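Local structure of methylxanthine N1-demethylase NdmA (Pseudomonas putida, 6ICN) at residues V168-Y173 and L295-N300; A177-R182 and H276-F281; D188-A193 and A206-V211; F194-T199 and F304-P309. The protein catalyses the N1-demethylation of caffeine to theobromine and formaldehyde, using O2 and NADH, as a Rieske-type non-heme iron oxygenase. All coordinates share one frame; numbering follows the deposited sequence.

Interaction 1. Residues V168-Y173 and L295-N300; sequences VIQEPY and LHIAFN. With CFF (caffeine), chain F.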
# COMPACT_ATOMS: atom_id res chain seq x y z
N VAL A 168 1.18 32.11 16.02
CA VAL A 168 1.21 31.02 15.05
C VAL A 168 0.04 30.09 15.34
O VAL A 168 -0.11 29.61 16.48
CB VAL A 168 2.54 30.25 15.11
CG1 VAL A 168 2.47 28.98 14.24
CG2 VAL A 168 3.72 31.14 14.71
N ILE A 169 -0.78 29.83 14.33
CA ILE A 169 -1.89 28.88 14.41
C ILE A 169 -1.42 27.56 13.83
O ILE A 169 -1.15 27.47 12.62
CB ILE A 169 -3.13 29.39 13.66
CG1 ILE A 169 -3.57 30.77 14.19
CG2 ILE A 169 -4.28 28.36 13.74
CD1 ILE A 169 -4.59 31.49 13.27
N GLN A 170 -1.36 26.52 14.65
CA GLN A 170 -0.91 25.25 14.09
C GLN A 170 -2.04 24.53 13.36
O GLN A 170 -3.23 24.83 13.51
CB GLN A 170 -0.35 24.35 15.19
CG GLN A 170 0.91 24.91 15.79
CD GLN A 170 1.84 23.86 16.40
OE1 GLN A 170 2.83 24.20 17.01
NE2 GLN A 170 1.51 22.58 16.22
N GLU A 171 -1.65 23.56 12.53
CA GLU A 171 -2.65 22.70 11.93
C GLU A 171 -3.31 21.85 13.02
O GLU A 171 -2.65 21.46 13.99
CB GLU A 171 -2.02 21.81 10.88
CG GLU A 171 -1.69 22.60 9.61
CD GLU A 171 -0.93 21.82 8.58
OE1 GLU A 171 -0.65 20.62 8.80
OE2 GLU A 171 -0.61 22.42 7.53
N PRO A 172 -4.59 21.53 12.88
CA PRO A 172 -5.25 20.70 13.90
C PRO A 172 -4.63 19.31 13.97
O PRO A 172 -4.11 18.80 12.98
CB PRO A 172 -6.72 20.65 13.46
CG PRO A 172 -6.76 21.25 12.09
CD PRO A 172 -5.54 22.07 11.88
N TYR A 173 -4.72 18.70 15.16
CA TYR A 173 -4.25 17.33 15.37
C TYR A 173 -5.38 16.50 15.97
O TYR A 173 -6.10 16.94 16.87
CB TYR A 173 -2.98 17.29 16.25
CG TYR A 173 -3.11 17.87 17.64
CD1 TYR A 173 -3.08 19.26 17.85
CD2 TYR A 173 -3.24 17.04 18.76
CE1 TYR A 173 -3.19 19.79 19.14
CE2 TYR A 173 -3.33 17.57 20.04
CZ TYR A 173 -3.31 18.93 20.23
OH TYR A 173 -3.44 19.45 21.50
N LEU A 295 11.05 25.94 14.77
CA LEU A 295 11.62 25.54 16.05
C LEU A 295 10.52 25.20 17.04
O LEU A 295 10.52 24.14 17.68
CB LEU A 295 12.50 26.66 16.59
CG LEU A 295 13.15 26.37 17.94
CD1 LEU A 295 14.18 25.26 17.81
CD2 LEU A 295 13.80 27.65 18.45
N HIS A 296 9.53 26.08 17.14
CA HIS A 296 8.45 25.90 18.10
C HIS A 296 7.45 24.85 17.64
O HIS A 296 7.00 24.04 18.45
CB HIS A 296 7.79 27.25 18.36
CG HIS A 296 8.75 28.25 18.90
ND1 HIS A 296 9.18 28.22 20.21
CD2 HIS A 296 9.48 29.22 18.29
CE1 HIS A 296 10.08 29.18 20.40
NE2 HIS A 296 10.28 29.79 19.24
N ILE A 297 7.08 24.87 16.36
CA ILE A 297 6.12 23.89 15.85
C ILE A 297 6.66 22.49 16.03
O ILE A 297 5.95 21.58 16.47
CB ILE A 297 5.77 24.18 14.38
CG1 ILE A 297 4.97 25.48 14.27
CG2 ILE A 297 4.95 23.01 13.79
CD1 ILE A 297 4.91 26.06 12.84
N ALA A 298 7.95 22.28 15.73
CA ALA A 298 8.52 20.95 15.89
C ALA A 298 8.50 20.52 17.35
O ALA A 298 8.21 19.35 17.65
CB ALA A 298 9.94 20.92 15.33
N PHE A 299 8.81 21.45 18.26
CA PHE A 299 8.77 21.15 19.69
C PHE A 299 7.36 20.80 20.15
O PHE A 299 7.14 19.80 20.84
CB PHE A 299 9.32 22.33 20.49
CG PHE A 299 9.37 22.06 21.96
CD1 PHE A 299 10.41 21.34 22.51
CD2 PHE A 299 8.35 22.51 22.79
CE1 PHE A 299 10.45 21.07 23.87
CE2 PHE A 299 8.39 22.24 24.15
CZ PHE A 299 9.44 21.53 24.69
N ASN A 300 6.37 21.61 19.76
CA ASN A 300 4.98 21.30 20.13
C ASN A 300 4.58 19.93 19.59
O ASN A 300 3.95 19.13 20.30
CB ASN A 300 4.02 22.37 19.60
CG ASN A 300 4.26 23.72 20.24
OD1 ASN A 300 4.70 23.81 21.38
ND2 ASN A 300 3.99 24.79 19.50
N1 CFF F . 1.79 21.59 27.64
C2 CFF F . 2.67 22.36 28.36
C10 CFF F . 0.73 20.89 28.32
C6 CFF F . 1.91 21.48 26.31
N3 CFF F . 3.67 23.02 27.72
O11 CFF F . 2.56 22.46 29.54
C12 CFF F . 4.61 23.85 28.48
C4 CFF F . 3.80 22.91 26.38
C5 CFF F . 2.93 22.16 25.67
N9 CFF F . 4.68 23.45 25.52
O13 CFF F . 1.14 20.80 25.69
N7 CFF F . 3.28 22.24 24.37
C8 CFF F . 4.35 23.03 24.28
C14 CFF F . 2.80 21.71 23.10
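Q170 has its CG anti to its own carbonyl carbon (chi1 -66°), and from there the chain runs extended toward N300. N300 adopts the same kind of first torsion, which swings its amide off the helix to meet that of Q170. The pair joins the break in edge strand 166-175 to helix 293-313 in the catalytic domain of a Rieske oxygenase, which has the helix-grip fold. N300 ND2 donates to Q170 OE1 over 2.8 Å, and the N-H...O angle of 170° is almost straight. The acceptor lies in the amide plane of N300. The donor is tilted from the carbonyl plane of Q170, and the two amide planes are 37° apart.

I297 covers the flank of this bond. It runs antiparallel alongside Q170, with CG1 3.7 Å from Q170 OE1 and CG2 4.1 Å from Q170 CD. V168 adds an apolar touch: its CG1 is 4.1 Å from I297 CD1. Q170 NE2 has a weak hydrogen bond to D301, and F284 of strand 277-286 packs against the glutamine.

The bond fixes the rotation of the N300 amide. With ND2 committed to Q170, the carbonyl oxygen faces the ligand. The edge of the F299 ring also approaches caffeine, CE2 to C8 being 4.1 Å. N300 OD1 sits 3.0 Å from the same C8 and 3.3 Å from the methyl carbon C14.

Interaction 2. Residues A177-R182 and H276-F281; sequences ATAERR and HTTKNF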
# COMPACT_ATOMS: atom_id res chain seq x y z
N ALA A 177 -9.22 10.26 21.66
CA ALA A 177 -9.44 10.49 23.08
C ALA A 177 -10.46 11.61 23.21
O ALA A 177 -10.64 12.42 22.31
CB ALA A 177 -8.15 10.86 23.81
N THR A 178 -11.14 11.63 24.36
CA THR A 178 -12.19 12.62 24.59
C THR A 178 -11.61 13.98 24.96
O THR A 178 -10.46 14.12 25.40
CB THR A 178 -13.13 12.16 25.69
OG1 THR A 178 -12.39 12.07 26.93
CG2 THR A 178 -13.75 10.81 25.33
N ALA A 179 -12.46 15.01 24.83
CA ALA A 179 -12.02 16.36 25.16
C ALA A 179 -11.73 16.50 26.65
O ALA A 179 -10.79 17.21 27.02
CB ALA A 179 -13.08 17.37 24.71
N GLU A 180 -12.50 15.83 27.50
CA GLU A 180 -12.21 15.83 28.93
C GLU A 180 -10.83 15.23 29.24
O GLU A 180 -10.05 15.79 30.01
CB GLU A 180 -13.31 15.08 29.69
CG GLU A 180 -14.70 15.73 29.61
CD GLU A 180 -15.53 15.32 28.37
OE1 GLU A 180 -15.04 14.58 27.47
OE2 GLU A 180 -16.72 15.73 28.30
N ARG A 181 -10.51 14.07 28.63
CA ARG A 181 -9.20 13.48 28.90
C ARG A 181 -8.08 14.34 28.33
O ARG A 181 -7.00 14.43 28.92
CB ARG A 181 -9.15 12.05 28.35
CG ARG A 181 -10.13 11.11 29.08
CD ARG A 181 -9.38 9.91 29.54
NE ARG A 181 -10.18 8.77 29.97
CZ ARG A 181 -10.12 8.26 31.20
NH1 ARG A 181 -9.37 8.85 32.12
NH2 ARG A 181 -10.81 7.18 31.50
N ARG A 182 -8.33 15.02 27.20
CA ARG A 182 -7.32 15.90 26.63
C ARG A 182 -7.07 17.09 27.54
O ARG A 182 -5.92 17.47 27.78
CB ARG A 182 -7.76 16.35 25.23
CG ARG A 182 -6.58 16.72 24.33
CD ARG A 182 -6.14 18.17 24.53
NE ARG A 182 -4.79 18.36 23.99
CZ ARG A 182 -3.67 18.04 24.63
NH1 ARG A 182 -3.73 17.52 25.86
NH2 ARG A 182 -2.48 18.23 24.04
N HIS A 276 -15.66 9.51 21.03
CA HIS A 276 -14.31 9.02 21.29
C HIS A 276 -13.21 9.77 20.55
O HIS A 276 -12.07 9.29 20.52
CB HIS A 276 -14.21 7.52 20.96
CG HIS A 276 -14.57 7.19 19.55
ND1 HIS A 276 -13.63 6.99 18.56
CD2 HIS A 276 -15.78 7.03 18.95
CE1 HIS A 276 -14.23 6.71 17.42
NE2 HIS A 276 -15.54 6.73 17.63
N THR A 277 -13.51 10.92 19.95
CA THR A 277 -12.56 11.60 19.07
C THR A 277 -12.48 13.08 19.41
O THR A 277 -13.50 13.70 19.73
CB THR A 277 -12.99 11.45 17.60
OG1 THR A 277 -13.16 10.06 17.30
CG2 THR A 277 -11.95 12.05 16.65
N THR A 278 -11.28 13.64 19.32
CA THR A 278 -11.09 15.08 19.41
C THR A 278 -10.32 15.58 18.19
O THR A 278 -9.39 14.92 17.71
CB THR A 278 -10.33 15.51 20.68
OG1 THR A 278 -9.25 14.61 20.94
CG2 THR A 278 -11.29 15.53 21.87
N LYS A 279 -10.73 16.74 17.70
CA LYS A 279 -9.93 17.53 16.78
C LYS A 279 -9.39 18.69 17.59
O LYS A 279 -10.16 19.51 18.12
CB LYS A 279 -10.78 18.00 15.59
CG LYS A 279 -10.05 18.90 14.62
CD LYS A 279 -11.04 19.39 13.55
CE LYS A 279 -10.30 20.19 12.48
NZ LYS A 279 -11.24 20.61 11.37
N ASN A 280 -8.07 18.74 17.75
CA ASN A 280 -7.44 19.64 18.71
C ASN A 280 -6.73 20.78 18.00
O ASN A 280 -6.15 20.61 16.93
CB ASN A 280 -6.48 18.86 19.60
CG ASN A 280 -7.20 17.74 20.33
OD1 ASN A 280 -7.97 18.00 21.27
ND2 ASN A 280 -7.02 16.50 19.88
N PHE A 281 -6.78 21.96 18.62
CA PHE A 281 -6.18 23.17 18.07
C PHE A 281 -5.17 23.73 19.06
O PHE A 281 -5.45 23.81 20.27
CB PHE A 281 -7.27 24.23 17.78
CG PHE A 281 -8.34 23.75 16.82
CD1 PHE A 281 -9.43 23.01 17.29
CD2 PHE A 281 -8.26 24.02 15.46
CE1 PHE A 281 -10.43 22.57 16.42
CE2 PHE A 281 -9.25 23.57 14.57
CZ PHE A 281 -10.33 22.84 15.04
O HOH W 1 -14.48 14.36 22.68
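T278 faces the start of helix 179-186 with both branches of its side chain. OG1 sits between the backbone N and the carbonyl carbon (chi1 42°), where it donates to A177 O over 2.9 Å, coming from above the carbonyl plane. CG2, anti to the carbonyl carbon, packs on the first turn of the helix, 3.2 Å from A179 N and 3.8 Å from A179 CB. The hydroxyl has a second bond on its own strand: N280 ND2 donates to T278 OG1 over 3.1 Å. A valine here would probably leave the A177 carbonyl without its hydroxyl donor and N280 ND2 without this acceptor.

R182 crosses N280 obliquely. Its CG is turned away from the backbone N (chi1 -154°) and lies 3.6 Å from N280 OD1. The bend at chi2 then turns the chain on toward its polar partners, N185 and Y173. The guanidinium and amide planes stand 79° apart. N280 OD1 is taken by S270 of strand 263-274.

Water 1 links the two backbones. It accepts from A179 N at 3.0 Å and donates to T277 O at 3.2 Å.

T178 turns its side chain back into the helix, and its OG1 accepts from R181 N over 3.2 Å. This is an N-cap. The contact thus sets strand 277-286 against the start of the short helix that follows edge strand 166-175 after a short turn, in a catalytic domain with the helix-grip fold of Rieske oxygenases.

Interaction 3. Residues D188-A193 and A206-V211; sequences DFSHFA and AEPPIV. With CO (cobalt (II) ion), chain E.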
# COMPACT_ATOMS: atom_id res chain seq x y z
N ASP A 188 -2.04 18.61 33.58
CA ASP A 188 -1.59 17.63 34.56
C ASP A 188 -0.13 17.89 34.90
O ASP A 188 0.75 17.74 34.04
CB ASP A 188 -1.78 16.23 34.00
CG ASP A 188 -1.40 15.14 34.96
OD1 ASP A 188 -0.21 15.06 35.32
OD2 ASP A 188 -2.30 14.35 35.32
N PHE A 189 0.14 18.26 36.16
CA PHE A 189 1.49 18.56 36.62
C PHE A 189 2.34 17.31 36.85
O PHE A 189 3.57 17.39 36.78
CB PHE A 189 1.45 19.37 37.93
CG PHE A 189 0.62 20.64 37.88
CD1 PHE A 189 0.32 21.28 36.69
CD2 PHE A 189 0.15 21.22 39.07
CE1 PHE A 189 -0.45 22.46 36.68
CE2 PHE A 189 -0.61 22.39 39.07
CZ PHE A 189 -0.91 23.02 37.87
N SER A 190 1.72 16.15 37.07
CA SER A 190 2.42 14.94 37.49
C SER A 190 3.05 14.15 36.35
O SER A 190 3.99 13.37 36.59
CB SER A 190 1.44 14.03 38.24
OG SER A 190 1.08 14.60 39.49
N HIS A 191 2.55 14.28 35.11
CA HIS A 191 3.02 13.38 34.06
C HIS A 191 4.26 13.88 33.35
O HIS A 191 4.93 13.07 32.69
CB HIS A 191 1.90 13.15 33.02
CG HIS A 191 1.76 14.24 32.00
ND1 HIS A 191 1.22 15.48 32.28
CD2 HIS A 191 2.08 14.27 30.68
CE1 HIS A 191 1.22 16.22 31.19
NE2 HIS A 191 1.73 15.51 30.20
N PHE A 192 4.60 15.18 33.48
CA PHE A 192 5.72 15.74 32.73
C PHE A 192 6.97 14.90 32.91
O PHE A 192 7.68 14.60 31.94
CB PHE A 192 6.00 17.19 33.15
CG PHE A 192 4.91 18.17 32.81
CD1 PHE A 192 4.68 18.56 31.51
CD2 PHE A 192 4.13 18.74 33.81
CE1 PHE A 192 3.69 19.48 31.19
CE2 PHE A 192 3.13 19.67 33.50
CZ PHE A 192 2.90 20.03 32.19
N ALA A 193 7.25 14.47 34.14
CA ALA A 193 8.47 13.73 34.41
C ALA A 193 8.50 12.37 33.74
O ALA A 193 9.59 11.86 33.47
CB ALA A 193 8.67 13.58 35.92
N ALA A 206 9.09 15.09 39.94
CA ALA A 206 7.81 14.41 39.82
C ALA A 206 6.78 14.86 40.85
O ALA A 206 5.60 14.54 40.70
CB ALA A 206 8.01 12.89 39.92
N GLU A 207 7.20 15.61 41.88
CA GLU A 207 6.27 16.02 42.93
C GLU A 207 5.80 17.45 42.68
O GLU A 207 6.59 18.40 42.86
CB GLU A 207 6.94 15.92 44.30
CG GLU A 207 6.05 16.38 45.45
CD GLU A 207 6.61 15.99 46.81
OE1 GLU A 207 5.95 16.31 47.83
OE2 GLU A 207 7.69 15.37 46.85
N PRO A 208 4.55 17.66 42.29
CA PRO A 208 4.07 19.02 42.01
C PRO A 208 3.47 19.65 43.25
O PRO A 208 3.12 18.94 44.21
CB PRO A 208 3.00 18.80 40.94
CG PRO A 208 2.40 17.45 41.32
CD PRO A 208 3.52 16.65 41.97
N PRO A 209 3.34 20.97 43.29
CA PRO A 209 2.64 21.62 44.40
C PRO A 209 1.13 21.53 44.22
O PRO A 209 0.62 21.20 43.15
CB PRO A 209 3.13 23.07 44.31
CG PRO A 209 3.34 23.28 42.84
CD PRO A 209 3.89 21.95 42.34
N ILE A 210 0.42 21.83 45.30
CA ILE A 210 -1.04 21.86 45.31
C ILE A 210 -1.45 23.33 45.25
O ILE A 210 -1.26 24.07 46.22
CB ILE A 210 -1.60 21.17 46.57
CG1 ILE A 210 -0.85 19.87 46.86
CG2 ILE A 210 -3.10 20.92 46.44
CD1 ILE A 210 -0.90 18.85 45.73
N VAL A 211 -2.00 23.76 44.12
CA VAL A 211 -2.20 25.19 43.88
C VAL A 211 -3.64 25.60 44.19
O VAL A 211 -4.57 24.80 43.97
CB VAL A 211 -1.83 25.57 42.44
CG1 VAL A 211 -0.42 25.09 42.12
CG2 VAL A 211 -2.82 24.99 41.45
CO CO E . 1.83 15.94 28.15
O HOH W 2 4.72 12.58 39.10
O HOH W 3 0.38 17.45 28.26
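P208 is the bump of this contact, and the notch it fills lies between F189 and S190. Its CB presses on F189 CB at 3.4 Å, and its CG lies 3.6 Å from S190 OG. The F189 ring continues past the proline with its edge toward P208 CB and P209 O. At its rim, CE2 meets V211 CG1 at 4.1 Å. F222 and Y224 of strand 219-225 and V331 also pack on F189. At the other end A193 and A206 are two small knobs, with their CB atoms 4.1 Å apart. Between the knobs and the proline, water 2 donates to S190 O and to A206 O, both at 2.7 Å.

H191 points away from this packing, and its NE2 binds the cobalt ion at 2.1 Å. D188 OD1 accepts from H191 N over 2.9 Å, an Asx motif. D188 OD2 is hydrogen-bonded to H102 NE2 of a neighbouring subunit, a Rieske cluster residue, consistent with the bridging aspartate of related oxygenases. No direct hydrogen bond crosses between the segments, so here they meet mainly by shape and through one water, while the directional bonds of D188 serve the metal ligand H191.

Interaction 4. Residues F194-T199 and F304-P309; sequences FIHPGT and FAEDKP. With CO (cobalt (II) ion), chain E; CFF (caffeine), chain F.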
# COMPACT_ATOMS: atom_id res chain seq x y z
N PHE A 194 7.34 11.78 33.42
CA PHE A 194 7.28 10.44 32.85
C PHE A 194 6.99 10.41 31.35
O PHE A 194 7.48 9.52 30.65
CB PHE A 194 6.23 9.64 33.61
CG PHE A 194 6.60 9.46 35.03
CD1 PHE A 194 7.54 8.50 35.37
CD2 PHE A 194 6.08 10.29 36.02
CE1 PHE A 194 7.95 8.37 36.67
CE2 PHE A 194 6.48 10.15 37.33
CZ PHE A 194 7.41 9.18 37.66
N ILE A 195 6.25 11.38 30.84
CA ILE A 195 5.88 11.38 29.42
C ILE A 195 6.80 12.32 28.66
O ILE A 195 7.11 12.08 27.48
CB ILE A 195 4.39 11.74 29.26
CG1 ILE A 195 3.53 10.56 29.75
CG2 ILE A 195 4.01 12.08 27.80
CD1 ILE A 195 2.11 10.61 29.29
N HIS A 196 7.30 13.37 29.34
CA HIS A 196 8.13 14.40 28.70
C HIS A 196 9.51 14.60 29.34
O HIS A 196 9.94 15.75 29.49
CB HIS A 196 7.40 15.74 28.72
CG HIS A 196 6.01 15.70 28.17
ND1 HIS A 196 5.73 15.43 26.85
CD2 HIS A 196 4.82 15.94 28.77
CE1 HIS A 196 4.42 15.49 26.66
NE2 HIS A 196 3.84 15.78 27.81
N PRO A 197 10.24 13.54 29.70
CA PRO A 197 11.51 13.76 30.43
C PRO A 197 12.56 14.49 29.61
O PRO A 197 13.22 15.40 30.12
CB PRO A 197 11.95 12.35 30.80
CG PRO A 197 11.35 11.48 29.77
CD PRO A 197 10.01 12.10 29.47
N GLY A 198 12.75 14.13 28.34
CA GLY A 198 13.76 14.91 27.64
C GLY A 198 13.35 16.34 27.33
O GLY A 198 14.20 17.16 26.97
N THR A 199 12.08 16.67 27.52
CA THR A 199 11.41 17.66 26.70
C THR A 199 10.83 18.81 27.50
O THR A 199 11.07 19.98 27.17
CB THR A 199 10.31 16.93 25.90
OG1 THR A 199 10.92 15.84 25.19
CG2 THR A 199 9.64 17.86 24.92
N PHE A 304 3.23 16.65 21.68
CA PHE A 304 1.98 15.96 21.40
C PHE A 304 2.23 14.49 21.06
O PHE A 304 1.44 13.62 21.44
CB PHE A 304 1.24 16.67 20.27
CG PHE A 304 0.71 18.05 20.63
CD1 PHE A 304 0.37 18.37 21.95
CD2 PHE A 304 0.54 19.02 19.65
CE1 PHE A 304 -0.13 19.66 22.28
CE2 PHE A 304 0.05 20.30 19.97
CZ PHE A 304 -0.29 20.61 21.28
N ALA A 305 3.32 14.19 20.33
CA ALA A 305 3.63 12.80 20.00
C ALA A 305 3.96 12.00 21.25
O ALA A 305 3.69 10.80 21.30
CB ALA A 305 4.80 12.71 19.02
N GLU A 306 4.56 12.65 22.27
CA GLU A 306 4.83 11.97 23.54
C GLU A 306 3.53 11.66 24.29
O GLU A 306 3.35 10.55 24.81
CB GLU A 306 5.78 12.81 24.38
CG GLU A 306 7.21 12.86 23.77
CD GLU A 306 8.16 13.85 24.46
OE1 GLU A 306 7.70 14.77 25.17
OE2 GLU A 306 9.39 13.72 24.25
N ASP A 307 2.58 12.61 24.32
CA ASP A 307 1.31 12.36 25.00
C ASP A 307 0.43 11.34 24.28
O ASP A 307 -0.22 10.51 24.94
CB ASP A 307 0.53 13.68 25.15
CG ASP A 307 1.07 14.56 26.25
OD1 ASP A 307 1.12 14.11 27.40
OD2 ASP A 307 1.43 15.72 25.98
N LYS A 308 0.36 11.40 22.95
CA LYS A 308 -0.73 10.75 22.20
C LYS A 308 -0.94 9.27 22.52
O LYS A 308 -2.09 8.88 22.79
CB LYS A 308 -0.47 10.96 20.70
CG LYS A 308 -1.54 10.35 19.79
CD LYS A 308 -1.16 10.60 18.31
CE LYS A 308 -2.20 10.00 17.34
NZ LYS A 308 -2.12 8.51 17.33
N PRO A 309 0.07 8.40 22.49
CA PRO A 309 -0.23 6.97 22.68
C PRO A 309 -0.78 6.67 24.07
O PRO A 309 -1.66 5.81 24.22
CB PRO A 309 1.12 6.29 22.44
CG PRO A 309 2.15 7.35 22.54
CD PRO A 309 1.48 8.62 22.13
CO CO E . 1.83 15.94 28.15
N1 CFF F . 1.79 21.59 27.64
C2 CFF F . 2.67 22.36 28.36
C10 CFF F . 0.73 20.89 28.32
C6 CFF F . 1.91 21.48 26.31
N3 CFF F . 3.67 23.02 27.72
O11 CFF F . 2.56 22.46 29.54
C12 CFF F . 4.61 23.85 28.48
C4 CFF F . 3.80 22.91 26.38
C5 CFF F . 2.93 22.16 25.67
N9 CFF F . 4.68 23.45 25.52
O13 CFF F . 1.14 20.80 25.69
N7 CFF F . 3.28 22.24 24.37
C8 CFF F . 4.35 23.03 24.28
C14 CFF F . 2.80 21.71 23.10
O HOH W 4 10.83 12.75 26.44
O HOH W 3 0.38 17.45 28.26
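E306 leaves the helix with CB 3.5 Å from I195 O and close to the H196 ring. With CG anti to the carbonyl carbon (chi1 -69°) the chain then runs extended, and CG passes I195 O at 3.8 Å. CD faces T199 and splits into two oxygens with separate partners. OE1 accepts from H196 ND1 over 2.7 Å at 170°. The donor comes on the anti side of the carboxylate, and OE1 lies in the imidazole plane. OE2 receives T199 OG1 on its syn lone pair at 2.8 Å. Water 4 donates to OE2 as well, at 2.8 Å, and accepts from G198 N.

H196 belongs to a facial triad of two histidines and one carboxylate, the mononuclear iron site of Rieske oxygenases, occupied here by cobalt. Its NE2 binds the ion at 2.0 Å, D307 chelates it with OD1 at 2.1 Å and OD2 at 2.2 Å, and H191 and water 3 complete the site. E306 is a second-shell residue that fixes the rotation of the H196 ring. Cutting the side chain back to an alanine here would probably leave H196 ND1 and T199 OG1 without these carboxylate acceptors and the imidazole freer to turn about its bond to the metal.

The D307 carboxylate stands 77° from the H196 ring, and its OD1 also accepts from N185. I195 CG2 lies over one face of that ring, near its rim.

In the fold
Interactions 3 and 4 meet at the cobalt ion: H191 comes from 188-193, H196 and D307 from interaction 4, and water 3 belongs to both. Their centres are 14 Å apart, and H191 NE2 lies 3.2 Å from H196 NE2. Interactions 1 and 4 share helix 293-313 and touch caffeine through N300 and F304; the N300 side chain is about 11 Å from the metal. Interaction 2 touches interactions 1 and 4 through Y173 and R182. Y173 OH lies 3.0 Å from R182 NH2, a probable hydrogen bond, and R182 NH2 is 3.3 Å from F304 CE1. The R182 side chain is about 5 Å from caffeine. Interactions 1 and 3 do not touch; their nearest atoms are about 9 Å apart.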